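Local structure of rutinosidase (Aspergillus niger, 6I1A) at residues Leu211-Ala216 with Pro248-Gly253; Leu261-His266 with Gly295-Phe300; Ala98-Leu103 with Asp172-Phe177; Ile133-Ser138 with Thr188-Asn193. The protein hydrolyses beta-glycosidic bonds as a secreted family 5 glycoside hydrolase, releasing rutinose from flavonoid rutinosides, and may also act on beta-1,3-glucans. All blocks are in the same frame, centred on the assembly; numbering follows the deposited sequence.

Contact 1. Residues Leu211-Ala216 with Pro248-Gly253; sequences LTDHGA and PQYWEG. With EDO (1,2-ethanediol), chain P.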
# COMPACT_ATOMS: atom_id res chain seq x y z
N LEU A 211 -9.92 4.56 -7.05
CA LEU A 211 -11.40 4.63 -7.18
C LEU A 211 -11.97 5.34 -5.96
O LEU A 211 -11.77 4.83 -4.82
CB LEU A 211 -11.95 3.22 -7.39
CG LEU A 211 -13.48 3.11 -7.61
CD1 LEU A 211 -13.88 3.74 -8.96
CD2 LEU A 211 -13.94 1.67 -7.54
N THR A 212 -12.63 6.46 -6.18
CA THR A 212 -13.30 7.21 -5.09
C THR A 212 -14.60 6.53 -4.67
O THR A 212 -15.12 5.67 -5.37
CB THR A 212 -13.60 8.66 -5.46
OG1 THR A 212 -14.68 8.68 -6.40
CG2 THR A 212 -12.40 9.35 -6.06
N ASP A 213 -15.14 6.89 -3.49
CA ASP A 213 -16.45 6.37 -3.08
C ASP A 213 -17.53 6.75 -4.08
O ASP A 213 -18.42 5.93 -4.36
CB ASP A 213 -16.82 6.88 -1.67
CG ASP A 213 -16.21 6.07 -0.51
OD1 ASP A 213 -15.75 4.87 -0.66
OD2 ASP A 213 -16.19 6.65 0.58
N HIS A 214 -17.46 7.95 -4.66
CA HIS A 214 -18.43 8.39 -5.67
C HIS A 214 -18.34 7.46 -6.90
O HIS A 214 -19.36 7.01 -7.42
CB HIS A 214 -18.09 9.83 -6.04
CG HIS A 214 -19.05 10.57 -6.88
ND1 HIS A 214 -18.68 11.11 -8.12
CD2 HIS A 214 -20.33 10.93 -6.66
CE1 HIS A 214 -19.72 11.76 -8.63
NE2 HIS A 214 -20.77 11.62 -7.78
N GLY A 215 -17.13 7.24 -7.42
CA GLY A 215 -16.97 6.32 -8.55
C GLY A 215 -17.39 4.93 -8.18
O GLY A 215 -18.00 4.25 -9.01
N ALA A 216 -17.06 4.47 -6.98
CA ALA A 216 -17.44 3.12 -6.53
C ALA A 216 -18.95 2.95 -6.49
O ALA A 216 -19.48 1.85 -6.83
CB ALA A 216 -16.86 2.84 -5.19
N PRO A 248 -11.43 -6.89 -1.33
CA PRO A 248 -12.75 -7.48 -1.49
C PRO A 248 -13.66 -7.09 -0.34
O PRO A 248 -14.86 -6.93 -0.57
CB PRO A 248 -12.47 -9.00 -1.54
CG PRO A 248 -11.05 -9.08 -2.10
CD PRO A 248 -10.35 -7.89 -1.53
N GLN A 249 -13.13 -6.99 0.89
CA GLN A 249 -13.90 -6.59 2.08
C GLN A 249 -14.69 -5.30 1.84
O GLN A 249 -15.75 -5.09 2.42
CB GLN A 249 -12.95 -6.36 3.28
CG GLN A 249 -11.82 -7.40 3.48
CD GLN A 249 -10.56 -7.39 2.64
OE1 GLN A 249 -10.45 -8.06 1.62
NE2 GLN A 249 -9.43 -6.91 3.18
N TYR A 250 -14.17 -4.39 0.99
CA TYR A 250 -14.83 -3.12 0.69
C TYR A 250 -16.19 -3.36 0.10
O TYR A 250 -17.12 -2.54 0.32
CB TYR A 250 -13.97 -2.28 -0.27
CG TYR A 250 -14.55 -0.97 -0.70
CD1 TYR A 250 -14.29 0.19 0.00
CD2 TYR A 250 -15.29 -0.84 -1.88
CE1 TYR A 250 -14.82 1.40 -0.39
CE2 TYR A 250 -15.77 0.37 -2.31
CZ TYR A 250 -15.58 1.49 -1.54
OH TYR A 250 -16.06 2.65 -2.01
N TRP A 251 -16.32 -4.39 -0.75
CA TRP A 251 -17.55 -4.62 -1.52
C TRP A 251 -18.46 -5.68 -0.89
O TRP A 251 -19.59 -5.82 -1.29
CB TRP A 251 -17.20 -5.10 -2.95
CG TRP A 251 -16.30 -4.21 -3.74
CD1 TRP A 251 -14.99 -4.39 -4.04
CD2 TRP A 251 -16.71 -3.05 -4.49
NE1 TRP A 251 -14.53 -3.38 -4.85
CE2 TRP A 251 -15.58 -2.56 -5.16
CE3 TRP A 251 -17.93 -2.36 -4.56
CZ2 TRP A 251 -15.63 -1.43 -5.96
CZ3 TRP A 251 -17.97 -1.25 -5.37
CH2 TRP A 251 -16.85 -0.79 -6.05
N GLU A 252 -17.92 -6.47 0.03
CA GLU A 252 -18.65 -7.65 0.62
C GLU A 252 -20.05 -7.31 1.14
O GLU A 252 -20.98 -8.14 0.88
CB GLU A 252 -17.83 -8.25 1.78
CG GLU A 252 -16.77 -9.14 1.27
CD GLU A 252 -15.93 -9.74 2.39
OE1 GLU A 252 -16.31 -9.59 3.55
OE2 GLU A 252 -14.96 -10.40 2.06
N GLY A 253 -20.16 -6.20 1.86
CA GLY A 253 -21.41 -5.77 2.49
C GLY A 253 -22.42 -5.37 1.47
O GLY A 253 -23.62 -5.21 1.84
C1 EDO P . -6.28 -5.45 4.97
O1 EDO P . -6.70 -6.84 5.08
C2 EDO P . -7.36 -4.58 5.49
O2 EDO P . -8.68 -5.07 5.21

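Contact 2. Residues Leu261-His266 with Gly295-Phe300; sequences LVFDTH and GKFPVF. With EDO (1,2-ethanediol), chain H; EDO (1,2-ethanediol), chain J.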
# COMPACT_ATOMS: atom_id res chain seq x y z
N LEU A 261 -21.69 -14.89 -7.27
CA LEU A 261 -20.67 -13.85 -7.48
C LEU A 261 -19.32 -14.40 -7.06
O LEU A 261 -19.23 -15.10 -6.04
CB LEU A 261 -21.03 -12.68 -6.58
CG LEU A 261 -20.18 -11.43 -6.71
CD1 LEU A 261 -20.52 -10.70 -7.98
CD2 LEU A 261 -20.47 -10.56 -5.48
N VAL A 262 -18.30 -14.01 -7.80
CA VAL A 262 -16.89 -14.27 -7.46
C VAL A 262 -16.13 -12.99 -7.71
O VAL A 262 -16.38 -12.30 -8.72
CB VAL A 262 -16.37 -15.46 -8.29
CG1 VAL A 262 -16.52 -15.28 -9.79
CG2 VAL A 262 -14.89 -15.79 -7.96
N PHE A 263 -15.18 -12.66 -6.86
CA PHE A 263 -14.32 -11.50 -7.08
C PHE A 263 -13.11 -11.87 -7.95
O PHE A 263 -12.59 -12.97 -7.80
CB PHE A 263 -13.82 -10.93 -5.76
CG PHE A 263 -14.88 -10.25 -4.95
CD1 PHE A 263 -15.32 -9.00 -5.33
CD2 PHE A 263 -15.23 -10.75 -3.71
CE1 PHE A 263 -16.26 -8.32 -4.57
CE2 PHE A 263 -16.17 -10.09 -2.93
CZ PHE A 263 -16.66 -8.85 -3.37
N ASP A 264 -12.70 -10.93 -8.78
CA ASP A 264 -11.44 -11.05 -9.57
C ASP A 264 -10.46 -10.04 -9.00
O ASP A 264 -10.68 -8.80 -9.11
CB ASP A 264 -11.71 -10.73 -11.02
CG ASP A 264 -10.48 -10.65 -11.89
OD1 ASP A 264 -9.40 -11.00 -11.37
OD2 ASP A 264 -10.56 -10.29 -13.12
N THR A 265 -9.41 -10.50 -8.33
CA THR A 265 -8.34 -9.64 -7.85
C THR A 265 -7.15 -9.65 -8.79
O THR A 265 -6.88 -10.68 -9.41
CB THR A 265 -7.91 -10.01 -6.44
OG1 THR A 265 -7.54 -11.40 -6.45
CG2 THR A 265 -8.99 -9.72 -5.42
N HIS A 266 -6.53 -8.49 -8.96
CA HIS A 266 -5.37 -8.37 -9.86
C HIS A 266 -4.17 -7.98 -9.01
O HIS A 266 -4.23 -6.96 -8.33
CB HIS A 266 -5.60 -7.29 -10.93
CG HIS A 266 -6.65 -7.65 -11.91
ND1 HIS A 266 -6.98 -6.81 -12.98
CD2 HIS A 266 -7.42 -8.74 -12.03
CE1 HIS A 266 -7.95 -7.40 -13.69
NE2 HIS A 266 -8.27 -8.59 -13.12
N GLY A 295 -14.03 -14.39 3.30
CA GLY A 295 -14.66 -15.66 2.95
C GLY A 295 -16.14 -15.55 2.60
O GLY A 295 -16.75 -16.56 2.21
N LYS A 296 -16.70 -14.34 2.63
CA LYS A 296 -18.14 -14.22 2.32
C LYS A 296 -18.38 -14.69 0.89
O LYS A 296 -19.34 -15.39 0.61
CB LYS A 296 -18.63 -12.78 2.47
CG LYS A 296 -20.13 -12.65 2.23
CD LYS A 296 -20.63 -11.29 2.52
CE LYS A 296 -22.14 -11.20 2.33
NZ LYS A 296 -22.63 -9.80 2.55
N PHE A 297 -17.54 -14.21 -0.06
CA PHE A 297 -17.52 -14.66 -1.45
C PHE A 297 -16.16 -15.25 -1.85
O PHE A 297 -15.12 -14.90 -1.30
CB PHE A 297 -17.81 -13.47 -2.37
CG PHE A 297 -19.22 -12.90 -2.17
CD1 PHE A 297 -20.29 -13.59 -2.69
CD2 PHE A 297 -19.40 -11.73 -1.47
CE1 PHE A 297 -21.57 -13.12 -2.47
CE2 PHE A 297 -20.70 -11.25 -1.26
CZ PHE A 297 -21.76 -11.95 -1.76
N PRO A 298 -16.19 -16.12 -2.88
CA PRO A 298 -14.94 -16.68 -3.40
C PRO A 298 -14.18 -15.60 -4.17
O PRO A 298 -14.76 -14.62 -4.69
CB PRO A 298 -15.36 -17.82 -4.28
CG PRO A 298 -16.79 -17.46 -4.71
CD PRO A 298 -17.34 -16.70 -3.53
N VAL A 299 -12.86 -15.79 -4.28
CA VAL A 299 -11.92 -14.89 -4.96
C VAL A 299 -11.13 -15.71 -5.98
O VAL A 299 -10.70 -16.82 -5.69
CB VAL A 299 -10.99 -14.21 -3.96
CG1 VAL A 299 -9.86 -13.40 -4.63
CG2 VAL A 299 -11.80 -13.32 -3.03
N PHE A 300 -10.91 -15.14 -7.13
CA PHE A 300 -10.01 -15.68 -8.17
C PHE A 300 -9.01 -14.59 -8.55
O PHE A 300 -9.42 -13.46 -8.75
CB PHE A 300 -10.83 -16.10 -9.38
CG PHE A 300 -10.09 -16.78 -10.50
CD1 PHE A 300 -9.65 -18.09 -10.35
CD2 PHE A 300 -9.83 -16.14 -11.70
CE1 PHE A 300 -8.97 -18.74 -11.38
CE2 PHE A 300 -9.15 -16.77 -12.73
CZ PHE A 300 -8.76 -18.09 -12.57
C1 EDO H . -12.30 -6.81 -4.95
O1 EDO H . -12.20 -5.45 -4.67
C2 EDO H . -11.49 -7.10 -6.14
O2 EDO H . -12.25 -7.59 -7.14
C1 EDO J . -20.46 -18.34 -6.08
O1 EDO J . -20.53 -17.35 -5.15
C2 EDO J . -21.61 -19.33 -5.95
O2 EDO J . -21.60 -20.07 -4.72

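Contact 3. Residues Ala98-Leu103 with Asp172-Phe177; sequences AAWIDL and DQVINF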
# COMPACT_ATOMS: atom_id res chain seq x y z
N ALA A 98 -16.31 -3.36 -28.37
CA ALA A 98 -16.60 -3.24 -29.81
C ALA A 98 -16.71 -4.62 -30.44
O ALA A 98 -17.17 -4.75 -31.60
CB ALA A 98 -15.57 -2.39 -30.48
N ALA A 99 -16.28 -5.70 -29.78
CA ALA A 99 -16.52 -7.07 -30.23
C ALA A 99 -18.05 -7.32 -30.22
O ALA A 99 -18.53 -8.25 -30.94
CB ALA A 99 -15.81 -8.05 -29.34
N TRP A 100 -18.75 -6.63 -29.34
CA TRP A 100 -20.13 -6.98 -28.93
C TRP A 100 -21.13 -6.02 -29.53
O TRP A 100 -22.28 -6.46 -29.86
CB TRP A 100 -20.23 -7.07 -27.40
CG TRP A 100 -19.25 -8.06 -26.83
CD1 TRP A 100 -18.04 -7.76 -26.25
CD2 TRP A 100 -19.36 -9.48 -26.84
NE1 TRP A 100 -17.42 -8.90 -25.89
CE2 TRP A 100 -18.19 -9.98 -26.23
CE3 TRP A 100 -20.34 -10.40 -27.25
CZ2 TRP A 100 -17.99 -11.35 -26.07
CZ3 TRP A 100 -20.11 -11.74 -27.09
CH2 TRP A 100 -18.94 -12.21 -26.50
N ILE A 101 -20.79 -4.75 -29.62
CA ILE A 101 -21.69 -3.70 -30.17
C ILE A 101 -20.87 -2.79 -31.04
O ILE A 101 -19.66 -2.61 -30.82
CB ILE A 101 -22.40 -2.92 -29.08
CG1 ILE A 101 -21.49 -1.97 -28.30
CG2 ILE A 101 -23.24 -3.85 -28.21
CD1 ILE A 101 -22.29 -0.95 -27.43
N ASP A 102 -21.51 -2.20 -32.05
CA ASP A 102 -20.83 -1.31 -32.99
C ASP A 102 -21.40 0.08 -32.81
O ASP A 102 -22.52 0.37 -33.39
CB ASP A 102 -21.04 -1.83 -34.40
CG ASP A 102 -20.32 -1.05 -35.43
OD1 ASP A 102 -19.91 0.07 -35.16
OD2 ASP A 102 -20.13 -1.64 -36.54
N LEU A 103 -20.81 0.91 -31.99
CA LEU A 103 -21.30 2.28 -31.72
C LEU A 103 -20.75 3.24 -32.75
O LEU A 103 -19.57 3.20 -33.11
CB LEU A 103 -20.88 2.75 -30.32
CG LEU A 103 -21.66 2.03 -29.22
CD1 LEU A 103 -20.97 2.29 -27.88
CD2 LEU A 103 -23.09 2.53 -29.19
N ASP A 172 -25.96 -7.76 -22.59
CA ASP A 172 -26.99 -8.61 -23.21
C ASP A 172 -26.38 -9.48 -24.31
O ASP A 172 -26.79 -10.68 -24.48
CB ASP A 172 -28.11 -7.78 -23.81
CG ASP A 172 -29.08 -7.22 -22.78
OD1 ASP A 172 -29.13 -7.72 -21.65
OD2 ASP A 172 -29.82 -6.24 -23.13
N GLN A 173 -25.48 -8.94 -25.12
CA GLN A 173 -24.83 -9.73 -26.20
C GLN A 173 -23.98 -10.83 -25.61
O GLN A 173 -23.99 -11.96 -26.16
CB GLN A 173 -24.01 -8.83 -27.12
CG GLN A 173 -24.85 -7.85 -27.90
CD GLN A 173 -25.81 -8.57 -28.82
OE1 GLN A 173 -25.44 -9.50 -29.55
NE2 GLN A 173 -27.04 -8.07 -28.80
N VAL A 174 -23.28 -10.57 -24.52
CA VAL A 174 -22.43 -11.62 -23.90
C VAL A 174 -23.33 -12.72 -23.33
O VAL A 174 -23.06 -13.92 -23.52
CB VAL A 174 -21.49 -11.05 -22.83
CG1 VAL A 174 -20.69 -12.18 -22.19
CG2 VAL A 174 -20.57 -10.01 -23.46
N ILE A 175 -24.42 -12.34 -22.64
CA ILE A 175 -25.38 -13.35 -22.10
C ILE A 175 -25.92 -14.19 -23.25
O ILE A 175 -25.95 -15.44 -23.11
CB ILE A 175 -26.54 -12.68 -21.35
CG1 ILE A 175 -26.06 -11.97 -20.07
CG2 ILE A 175 -27.64 -13.70 -21.04
CD1 ILE A 175 -27.05 -11.00 -19.48
N ASN A 176 -26.29 -13.55 -24.32
CA ASN A 176 -26.83 -14.31 -25.50
C ASN A 176 -25.77 -15.25 -26.07
O ASN A 176 -26.06 -16.40 -26.41
CB ASN A 176 -27.32 -13.37 -26.61
CG ASN A 176 -27.91 -14.11 -27.79
OD1 ASN A 176 -28.98 -14.73 -27.62
ND2 ASN A 176 -27.23 -14.06 -28.92
N PHE A 177 -24.50 -14.81 -26.14
CA PHE A 177 -23.41 -15.68 -26.61
C PHE A 177 -23.34 -16.93 -25.71
O PHE A 177 -23.20 -18.06 -26.23
CB PHE A 177 -22.12 -14.87 -26.56
CG PHE A 177 -20.89 -15.63 -27.02
CD1 PHE A 177 -20.24 -16.50 -26.16
CD2 PHE A 177 -20.38 -15.43 -28.28
CE1 PHE A 177 -19.11 -17.21 -26.58
CE2 PHE A 177 -19.26 -16.14 -28.72
CZ PHE A 177 -18.64 -17.01 -27.88

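Contact 4. Residues Ile133-Ser138 with Thr188-Asn193; sequences IIDTHS and TLEPIN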
# COMPACT_ATOMS: atom_id res chain seq x y z
N ILE A 133 -13.72 -17.55 -18.92
CA ILE A 133 -14.17 -16.24 -18.39
C ILE A 133 -14.21 -15.23 -19.53
O ILE A 133 -13.16 -14.97 -20.14
CB ILE A 133 -13.28 -15.71 -17.29
CG1 ILE A 133 -13.21 -16.68 -16.11
CG2 ILE A 133 -13.66 -14.29 -16.83
CD1 ILE A 133 -12.00 -16.46 -15.22
N ILE A 134 -15.39 -14.70 -19.89
CA ILE A 134 -15.51 -13.67 -20.92
C ILE A 134 -15.47 -12.30 -20.22
O ILE A 134 -16.36 -12.02 -19.38
CB ILE A 134 -16.75 -13.82 -21.82
CG1 ILE A 134 -16.77 -15.17 -22.53
CG2 ILE A 134 -16.81 -12.65 -22.78
CD1 ILE A 134 -18.08 -15.43 -23.26
N ASP A 135 -14.44 -11.51 -20.48
CA ASP A 135 -14.23 -10.22 -19.83
C ASP A 135 -14.48 -9.09 -20.83
O ASP A 135 -13.81 -9.03 -21.88
CB ASP A 135 -12.79 -10.24 -19.30
CG ASP A 135 -12.16 -8.89 -19.09
OD1 ASP A 135 -12.81 -7.90 -18.69
OD2 ASP A 135 -10.90 -8.87 -19.25
N THR A 136 -15.40 -8.18 -20.52
CA THR A 136 -15.56 -6.94 -21.28
C THR A 136 -14.57 -5.92 -20.72
O THR A 136 -14.91 -5.23 -19.73
CB THR A 136 -17.03 -6.49 -21.32
OG1 THR A 136 -17.51 -6.37 -20.00
CG2 THR A 136 -17.85 -7.53 -22.03
N HIS A 137 -13.35 -5.92 -21.28
CA HIS A 137 -12.21 -5.21 -20.71
C HIS A 137 -12.38 -3.71 -20.76
O HIS A 137 -11.96 -3.00 -19.83
CB HIS A 137 -10.96 -5.67 -21.48
CG HIS A 137 -9.71 -5.76 -20.69
ND1 HIS A 137 -9.61 -6.62 -19.63
CD2 HIS A 137 -8.46 -5.26 -20.94
CE1 HIS A 137 -8.36 -6.57 -19.20
NE2 HIS A 137 -7.63 -5.77 -19.96
N SER A 138 -13.03 -3.23 -21.82
CA SER A 138 -13.44 -1.83 -21.98
C SER A 138 -14.96 -1.73 -21.98
O SER A 138 -15.62 -2.69 -22.39
CB SER A 138 -12.89 -1.22 -23.26
OG SER A 138 -13.01 -2.10 -24.36
N THR A 188 -18.12 -17.98 -17.33
CA THR A 188 -18.29 -16.96 -16.30
C THR A 188 -18.26 -15.60 -16.99
O THR A 188 -17.44 -15.36 -17.85
CB THR A 188 -17.24 -17.08 -15.18
OG1 THR A 188 -17.51 -18.26 -14.44
CG2 THR A 188 -17.15 -15.89 -14.28
N LEU A 189 -19.18 -14.70 -16.61
CA LEU A 189 -19.28 -13.37 -17.22
C LEU A 189 -18.63 -12.32 -16.33
O LEU A 189 -19.02 -12.16 -15.14
CB LEU A 189 -20.79 -13.06 -17.40
CG LEU A 189 -21.14 -11.89 -18.28
CD1 LEU A 189 -22.62 -12.00 -18.79
CD2 LEU A 189 -21.00 -10.62 -17.55
N GLU A 190 -17.65 -11.61 -16.86
CA GLU A 190 -16.94 -10.54 -16.15
C GLU A 190 -17.21 -9.20 -16.82
O GLU A 190 -16.67 -8.91 -17.91
CB GLU A 190 -15.42 -10.79 -16.14
CG GLU A 190 -14.69 -9.79 -15.28
CD GLU A 190 -13.27 -10.16 -14.97
OE1 GLU A 190 -12.61 -10.84 -15.78
OE2 GLU A 190 -12.83 -9.83 -13.83
N PRO A 191 -18.11 -8.37 -16.24
CA PRO A 191 -18.64 -7.22 -16.99
C PRO A 191 -17.88 -5.89 -16.89
O PRO A 191 -18.28 -4.91 -17.50
CB PRO A 191 -20.03 -7.08 -16.31
CG PRO A 191 -19.79 -7.44 -14.89
CD PRO A 191 -18.87 -8.66 -15.03
N ILE A 192 -16.79 -5.88 -16.12
CA ILE A 192 -15.94 -4.67 -16.07
C ILE A 192 -14.53 -5.11 -15.68
O ILE A 192 -14.37 -6.18 -15.04
CB ILE A 192 -16.52 -3.61 -15.09
CG1 ILE A 192 -15.98 -2.19 -15.37
CG2 ILE A 192 -16.34 -4.01 -13.65
CD1 ILE A 192 -16.88 -1.10 -14.76
N ASN A 193 -13.56 -4.26 -16.02
CA ASN A 193 -12.14 -4.52 -15.68
C ASN A 193 -11.49 -3.24 -15.22
O ASN A 193 -11.50 -2.23 -15.96
CB ASN A 193 -11.42 -5.05 -16.90
CG ASN A 193 -9.97 -5.35 -16.58
OD1 ASN A 193 -9.69 -6.38 -15.96
ND2 ASN A 193 -9.06 -4.47 -16.99
O HOH W 1 -14.33 -2.74 -18.40
O HOH W 2 -9.96 -1.89 -18.30

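Contact 1. Residues Leu211-Ala216 with Pro248-Gly253
Ala216 sets its methyl against the outer ends of both aromatic side chains of the other segment, at Tyr250 OH and Trp251 CH2, and this is the tight part of the contact. Ala216 CB lies 3.7 Å from Trp251 CH2 at an oblique approach, and 3.3 Å from Tyr250 OH near the plane of the phenol. Next to it, Leu211 brings CD2 to the rim of the indole, 3.9 Å from Trp251 CZ2, the two side chains crossing at about a right angle. The rings also pack on each other: Tyr250 CD2 sits over the centre of one indole face, and Trp251 NE1 is held by the carbonyl of Gly243. In the family 5 TIM barrel this joins the first turn of helix 213-233 to the short helix 248-252, and Trp251 continues inward onto Phe263 of strand 261-269. Thr212 is the N-cap of the longer helix, its OG1 accepting from Gly215 N at 3.0 Å. Toward solvent the contact thins to one polar link. Tyr250 OH donates to Asp213 OD1 over 2.6 Å, arriving on the anti side of the carboxylate, whose plane is only 22° from that of the ring. Asp213 is otherwise exposed, although Tyr310 of the second subunit packs against it. Farther out, Gln249 NE2 reaches an ethanediol, probably from the crystallisation liquor, donating to its O2 at 2.8 Å.

Contact 2. Residues Leu261-His266 with Gly295-Phe300
Leu261 CD2 stands over the centre of one face of the Phe297 ring, 4.0 Å from the centroid and almost on the ring normal, a clean CH-pi contact. At the edge of the same ring is O1 of an ethanediol, which donates to Leu261 O. The Phe263 ring meets Phe297 obliquely, with planes 84° apart, and its CE2 comes 3.8 Å from Phe297 CB. CD1 of this ring lies near C1 of a second ethanediol. Between the backbones runs a parallel ladder that pairs Phe263 with Val299 and Asp264 with Phe300. Phe263 N donates to Pro298 O at 3.0 Å, Phe300 N to Phe263 O at 2.8 Å, and Thr265 N to Phe300 O at 3.0 Å. These strands are the two arms of the beta-alpha-beta unit made by strand 261-269, helix 280-290 and strand 299-308 of the TIM barrel. Phe263 and Val299 share the sheet face on which Phe263 packs against Pro248 and Trp251 of helix 248-252, while Asp264 and Phe300 point to the other side. There His266 NE2 donates to Asp264 OD2 over 2.9 Å, coming from above the carboxylate plane. Asp264 OD2 also forms a salt bridge with Arg92, and His266 ND1 is bonded to Glu194. With both ring nitrogens engaged, the imidazole is fixed in rotation. Asp264 OD2 lies close to the Glu190 carboxylate as well, so the two acids may share a proton in this buried network beside Arg92.

Contact 3. Residues Ala98-Leu103 with Asp172-Phe177
Trp100 carries nearly all of this contact, lying against the helix turn from Gln173 to Phe177. Its CB starts beside Gln173 CB, and CG, anti to the carbonyl carbon (chi1 -56°), begins the turn of the indole toward the helix. Val174 CG2 then covers the six-membered ring, 3.6 Å from its centroid and 11° off the normal, with CD2 and CE2 the closest ring atoms. Ala99 CB lies against the opposite face, nearer the rim, which sandwiches the indole between two methyls. CE3 passes 4.0 Å from Gln173 CB. At the tip, CZ3 comes within 3.8 Å of Phe177 CB, and CH2 looks onto the phenyl face: an offset edge-to-face pair, centroids 5.5 Å apart and planes at 86°. The backbone joins in as well, Trp100 O touching Gln173 CG at 3.5 Å. No hydrogen bond spans the two segments; the one polar atom of the indole, NE1, is bonded to Thr95 OG1. The loop after strand 90-95 is thus laid against helix 161-179 on the outside of the barrel, where Trp100 also touches Thr114 of helix 113-128 and Ile134 of strand 131-136.

Contact 4. Residues Ile133-Ser138 with Thr188-Asn193
Asp135 and Glu190 point the same way, side by side, from neighbouring parallel strands in the wall of the TIM barrel, with Asp135 OD1 4.1 Å from Glu190 OE1. Two carboxylates this close in a buried place would probably repel, and Arg92, which forms a salt bridge with Glu190 and also binds Asn193 OD1, would offset this. His137 ND1 donates to Asp135 OD2 over 2.6 Å, reaching the syn side of the carboxylate. Behind these groups the backbones are laced together: Ile134 N donates to Thr188 O at 3.0 Å, Glu190 N to Ile134 O at 2.9 Å, and Thr136 N to Glu190 O at 3.0 Å. The short strand axes run 4.8 Å apart and only 15° from parallel. Beyond the ladder, an inverse gamma turn centred on Thr136 carries the chain on to His137, and a water bridges the gap by donating to Thr136 O and accepting from Asn193 N. Packing takes over toward the start of the strands, where Ile133 lies alongside Thr188 and its CG2 touches Glu190. On the other sheet face, Ile134 and Leu189 turn to helix 161-179. At the far end the Asn193 amide stacks on the His137 imidazole, planes 23° apart: Asn193 ND2 sits over one face, toward the rim, 3.1 Å from His137 CE1.

In the fold
From the N terminus, contact 3 opens in the loop after strand 90-95, and contact 4 opens on strand 131-136 before contact 3 closes on helix 161-179. Contact 4 then closes at strand 187-190, which makes the two cross. They tie one strand-helix-strand unit to the loop before it, and touch where Ile134 meets Trp100 and Phe177. Contacts 1 and 2 follow in series. Contact 1 closes the path from helix 213-233 through strand 239-241 to helix 248-252, and contact 2 closes the crossover from strand 261-269 to strand 299-308. Contact 1 packs on contact 2 outside the barrel, while contacts 2 and 4 meet inside, at Asp264 and Glu190.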